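Local coordinates for acetyl-CoA acetyltransferase A (Ascaris suum, PDB 6BJA), which catalyses the reversible thiolase reaction, thiolytic cleavage of 3-ketoacyl-CoA by coenzyme A or condensation of two acyl-CoA units, at the interface of chains A and B. Residues are numbered along the deposited sequence; one frame, centred on the assembly and turned at random. Chains: chain A/B, Acetyl-CoA acetyltransferase A.

Contact 1: the interface of chains A and B. Residues chain A 89-92, 104; chain B 89-92, 104.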
# COMPACT_ATOMS: atom_id res chain seq x y z
N VAL A 89 24.90 7.58 -17.87
CA VAL A 89 24.86 7.67 -16.41
C VAL A 89 23.76 8.63 -15.98
O VAL A 89 23.49 9.64 -16.67
CB VAL A 89 26.22 8.10 -15.86
CG1 VAL A 89 26.60 9.52 -16.29
CG2 VAL A 89 26.24 8.01 -14.33
N THR A 90 23.10 8.31 -14.88
CA THR A 90 22.04 9.14 -14.32
C THR A 90 22.57 9.75 -13.04
O THR A 90 23.20 9.08 -12.24
CB THR A 90 20.75 8.34 -14.04
OG1 THR A 90 20.37 7.63 -15.23
CG2 THR A 90 19.60 9.26 -13.69
N ILE A 91 22.37 11.05 -12.88
CA ILE A 91 22.93 11.67 -11.70
C ILE A 91 21.91 12.53 -10.96
O ILE A 91 20.96 13.08 -11.54
CB ILE A 91 24.18 12.49 -12.03
CG1 ILE A 91 23.84 13.76 -12.76
CG2 ILE A 91 25.19 11.69 -12.87
CD1 ILE A 91 24.29 14.86 -11.95
N ASN A 92 22.12 12.60 -9.64
CA ASN A 92 21.20 13.27 -8.73
C ASN A 92 21.97 14.28 -7.90
O ASN A 92 22.80 13.91 -7.08
CB ASN A 92 20.50 12.26 -7.81
CG ASN A 92 19.50 12.90 -6.85
OD1 ASN A 92 19.40 14.12 -6.76
ND2 ASN A 92 18.76 12.08 -6.12
N MET A 104 29.50 17.92 -16.21
CA MET A 104 30.19 16.65 -16.43
C MET A 104 30.52 16.47 -17.90
O MET A 104 31.58 15.95 -18.24
CB MET A 104 29.35 15.47 -15.94
CG MET A 104 29.27 15.37 -14.43
SD MET A 104 28.08 14.13 -13.87
CE MET A 104 28.78 12.60 -14.53
N VAL B 89 27.54 14.55 -5.11
CA VAL B 89 26.65 14.07 -6.16
C VAL B 89 26.46 12.56 -6.02
O VAL B 89 27.40 11.84 -5.63
CB VAL B 89 27.19 14.43 -7.55
CG1 VAL B 89 28.52 13.73 -7.86
CG2 VAL B 89 26.17 14.11 -8.64
N THR B 90 25.26 12.09 -6.31
CA THR B 90 24.92 10.67 -6.26
C THR B 90 24.73 10.20 -7.68
O THR B 90 24.09 10.88 -8.48
CB THR B 90 23.66 10.39 -5.42
OG1 THR B 90 23.81 11.01 -4.13
CG2 THR B 90 23.47 8.91 -5.18
N ILE B 91 25.33 9.08 -8.02
CA ILE B 91 25.22 8.64 -9.40
C ILE B 91 24.80 7.18 -9.51
O ILE B 91 25.07 6.34 -8.63
CB ILE B 91 26.50 8.90 -10.18
CG1 ILE B 91 27.59 7.94 -9.78
CG2 ILE B 91 27.01 10.34 -10.01
CD1 ILE B 91 27.96 7.19 -10.95
N ASN B 92 24.10 6.90 -10.61
CA ASN B 92 23.50 5.59 -10.86
C ASN B 92 23.96 5.10 -12.22
O ASN B 92 23.58 5.66 -13.25
CB ASN B 92 21.97 5.66 -10.80
CG ASN B 92 21.30 4.31 -11.03
OD1 ASN B 92 21.94 3.33 -11.35
ND2 ASN B 92 19.98 4.27 -10.86
N MET B 104 34.97 9.28 -12.04
CA MET B 104 34.65 10.71 -11.98
C MET B 104 35.63 11.45 -11.09
O MET B 104 36.02 12.57 -11.38
CB MET B 104 33.22 10.93 -11.48
CG MET B 104 32.15 10.55 -12.49
SD MET B 104 30.48 10.59 -11.79
CE MET B 104 30.29 12.33 -11.35
O HOH W 1 21.63 9.13 -9.48

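Contact 2: the interface of chains A and B. Residues chain A 93, 100, 107, 285, 287, 388; chain B 57, 87, 113-114.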
# COMPACT_ATOMS: atom_id res chain seq x y z
N LYS A 93 21.72 15.55 -8.18
CA LYS A 93 22.15 16.64 -7.32
C LYS A 93 20.93 17.52 -7.04
O LYS A 93 20.98 18.77 -7.07
CB LYS A 93 23.30 17.42 -7.96
CG LYS A 93 24.14 18.25 -6.99
CD LYS A 93 25.34 18.78 -7.73
CE LYS A 93 26.10 19.79 -6.93
NZ LYS A 93 27.01 19.14 -6.01
N LYS A 100 24.63 19.92 -13.30
CA LYS A 100 25.77 19.04 -13.07
C LYS A 100 26.02 18.15 -14.29
O LYS A 100 27.16 17.92 -14.68
CB LYS A 100 25.54 18.20 -11.80
CG LYS A 100 26.59 17.14 -11.52
CD LYS A 100 27.98 17.71 -11.33
CE LYS A 100 28.91 16.64 -10.76
NZ LYS A 100 30.31 17.11 -10.73
N GLN A 107 33.39 18.73 -18.71
CA GLN A 107 34.63 18.19 -18.17
C GLN A 107 35.16 17.03 -19.02
O GLN A 107 36.36 16.96 -19.29
CB GLN A 107 34.43 17.72 -16.73
CG GLN A 107 35.74 17.52 -15.99
CD GLN A 107 35.52 17.13 -14.52
OE1 GLN A 107 35.32 15.96 -14.21
NE2 GLN A 107 35.55 18.13 -13.63
N TYR A 285 32.66 27.24 -15.40
CA TYR A 285 31.62 26.87 -14.47
C TYR A 285 32.18 26.96 -13.04
O TYR A 285 33.39 26.97 -12.84
CB TYR A 285 31.09 25.46 -14.76
CG TYR A 285 32.12 24.39 -14.60
CD1 TYR A 285 32.35 23.87 -13.35
CD2 TYR A 285 32.85 23.92 -15.67
CE1 TYR A 285 33.25 22.93 -13.14
CE2 TYR A 285 33.81 22.92 -15.47
CZ TYR A 285 33.98 22.45 -14.18
OH TYR A 285 34.89 21.47 -13.85
N GLU A 287 31.01 25.95 -8.66
CA GLU A 287 30.11 25.28 -7.74
C GLU A 287 30.40 25.81 -6.35
O GLU A 287 31.56 26.06 -6.02
CB GLU A 287 30.32 23.77 -7.79
CG GLU A 287 30.12 23.16 -9.19
CD GLU A 287 30.56 21.70 -9.28
OE1 GLU A 287 31.76 21.42 -9.06
OE2 GLU A 287 29.72 20.84 -9.61
N GLU A 388 23.75 23.57 -1.90
CA GLU A 388 24.74 23.76 -2.95
C GLU A 388 24.15 24.62 -4.06
O GLU A 388 22.93 24.85 -4.11
CB GLU A 388 25.23 22.43 -3.51
CG GLU A 388 26.15 21.69 -2.54
CD GLU A 388 26.97 20.64 -3.24
OE1 GLU A 388 27.70 20.97 -4.21
OE2 GLU A 388 26.84 19.47 -2.79
N GLU B 57 35.26 17.05 -2.81
CA GLU B 57 34.06 16.45 -3.40
C GLU B 57 33.77 15.10 -2.81
O GLU B 57 34.70 14.36 -2.50
CB GLU B 57 34.18 16.22 -4.91
CG GLU B 57 34.17 17.40 -5.76
CD GLU B 57 33.88 17.06 -7.22
OE1 GLU B 57 33.24 16.00 -7.51
OE2 GLU B 57 34.29 17.85 -8.08
N GLN B 87 31.50 19.72 -2.80
CA GLN B 87 30.46 19.31 -3.73
C GLN B 87 30.12 17.83 -3.64
O GLN B 87 31.01 16.99 -3.57
CB GLN B 87 30.90 19.63 -5.14
CG GLN B 87 30.64 21.06 -5.57
CD GLN B 87 31.23 22.10 -4.64
OE1 GLN B 87 32.45 22.35 -4.66
NE2 GLN B 87 30.36 22.75 -3.83
N TYR B 113 40.66 20.34 -11.81
CA TYR B 113 39.58 21.00 -11.09
C TYR B 113 39.66 20.73 -9.60
O TYR B 113 39.45 21.63 -8.78
CB TYR B 113 38.24 20.52 -11.62
CG TYR B 113 37.04 21.18 -11.01
CD1 TYR B 113 36.94 22.57 -10.92
CD2 TYR B 113 35.95 20.44 -10.60
CE1 TYR B 113 35.83 23.17 -10.41
CE2 TYR B 113 34.83 21.03 -10.09
CZ TYR B 113 34.78 22.41 -9.99
OH TYR B 113 33.66 23.01 -9.47
N ARG B 114 39.96 19.48 -9.27
CA ARG B 114 40.09 19.05 -7.87
C ARG B 114 41.46 18.48 -7.55
O ARG B 114 42.18 18.00 -8.44
CB ARG B 114 39.06 17.97 -7.53
CG ARG B 114 37.64 18.34 -7.73
CD ARG B 114 37.25 19.58 -6.97
NE ARG B 114 35.81 19.78 -6.99
CZ ARG B 114 35.19 20.83 -6.47
NH1 ARG B 114 35.90 21.78 -5.86
NH2 ARG B 114 33.88 20.93 -6.52
O HOH W 2 34.23 17.46 -10.76
O HOH W 3 31.98 15.07 -9.84
O HOH W 4 33.74 25.41 -8.23

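Contact 1: the interface of chains A and B
A:Ile91 and B:Ile91 meet branch to branch where strand 87-92 of each chain runs antiparallel to its copy, the two-fold strand pairing typical of thiolase dimers. The gamma-methyls touch, CG2 of A:Ile91 lying 3.6 Å from CG2 of B:Ile91, and the two side chains cross obliquely. In each isoleucine CG1 takes the crowded position between the backbone N and the carbonyl carbon (chi1 73°). This leaves CG2 beside the backbone N, turned to its twin, while the longer branch runs outward until CD1 of A:Ile91 comes 3.9 Å from CG2 of B:Val89.

On this same face of the joined strands, helix 97-110 of each chain contributes a methionine. A:Met104 and B:Met104 meet tip to tip and cross at about a right angle, with the CE methyls of A:Met104 and B:Met104 3.5 Å apart. Each methionine side chain is extended as far as the sulphur and bends there (chi3 63°), which swings the methyl toward the other subunit. Within chain A the sulphur SD of A:Met104 rests 3.9 Å from CG2 of A:Ile91, joining helix and strand in one apolar cluster.

Four backbone hydrogen bonds flank the isoleucines. N of A:Asn92 donates to O of B:Thr90 at 2.9 Å, and N of A:Thr90 reaches O of B:Asn92 at 3.2 Å; both recur with the chains exchanged. The side chains of A:Thr90 and A:Asn92, and of their copies in chain B, point to the face opposite the methionines. There water 1 lies 3.2 Å from O of A:Thr90 and equally far from O of B:Thr90, giving each carbonyl oxygen a second partner beside the strand bond.

Contact 2: the interface of chains A and B
Polar side chains and an edge-to-face tyrosine pair make up this flank of the two-fold thiolase interface, where strand 280-289 and helix 97-110 of chain A face the loop of B:Tyr113 and B:Arg114; it is likely to fix how the two subunits are set against each other. A:Tyr285 supplies the edge and B:Tyr113 the face, their planes 67° apart. The phenol OH of A:Tyr285 sits over the centre of the B:Tyr113 ring, and CE1 of A:Tyr285 comes 3.5 Å from CZ of B:Tyr113.

B:Tyr113 extends past this contact with CG anti to its backbone N (chi1 -176°), carrying its hydroxyl to the carboxylate of A:Glu287. OH of B:Tyr113 donates to OE1 of A:Glu287 at 2.5 Å, on the anti side and 25° out of the carboxylate plane, and also meets water 4, which bonds the backbone of A:Glu287. The same OE1 forms a salt bridge with NH2 of B:Arg114 at 3.3 Å, which may favour its negative charge. B:Glu57 steadies that guanidinium: NE of B:Arg114 gives a nearly straight bond of 2.7 Å to OE2 of B:Glu57, in the guanidinium plane. Waters 2 and 3 link B:Glu57 to A:Gln107 and A:Lys100.

Farther along, the amide of B:Gln87 is shared. Its OE1 accepts from NH2 of B:Arg114, while NE2 of B:Gln87 donates to OE1 of A:Glu388 at 3.2 Å. NZ of A:Lys93 reaches that carboxylate oxygen from the opposite face of its plane.

The centres of contact 1 and contact 2 lie about 12 Å apart. Contact 1 straddles the two-fold axis, whereas contact 2 is set to one side and recurs with the chains exchanged. Contact 1 uses strand 87-92 and helix 97-110 of both chains; contact 2 draws on the strand of chain B and the helix of chain A. The strand pairing with its apolar cluster and the polar flank thus share elements. Strand and helix flank A:Cys95, the nucleophilic cysteine that carries the acyl group, modified here to S-hydroxycysteine, and dimer formation may help to hold it in place. A:Cys383 is about 12 Å from the centre of contact 2.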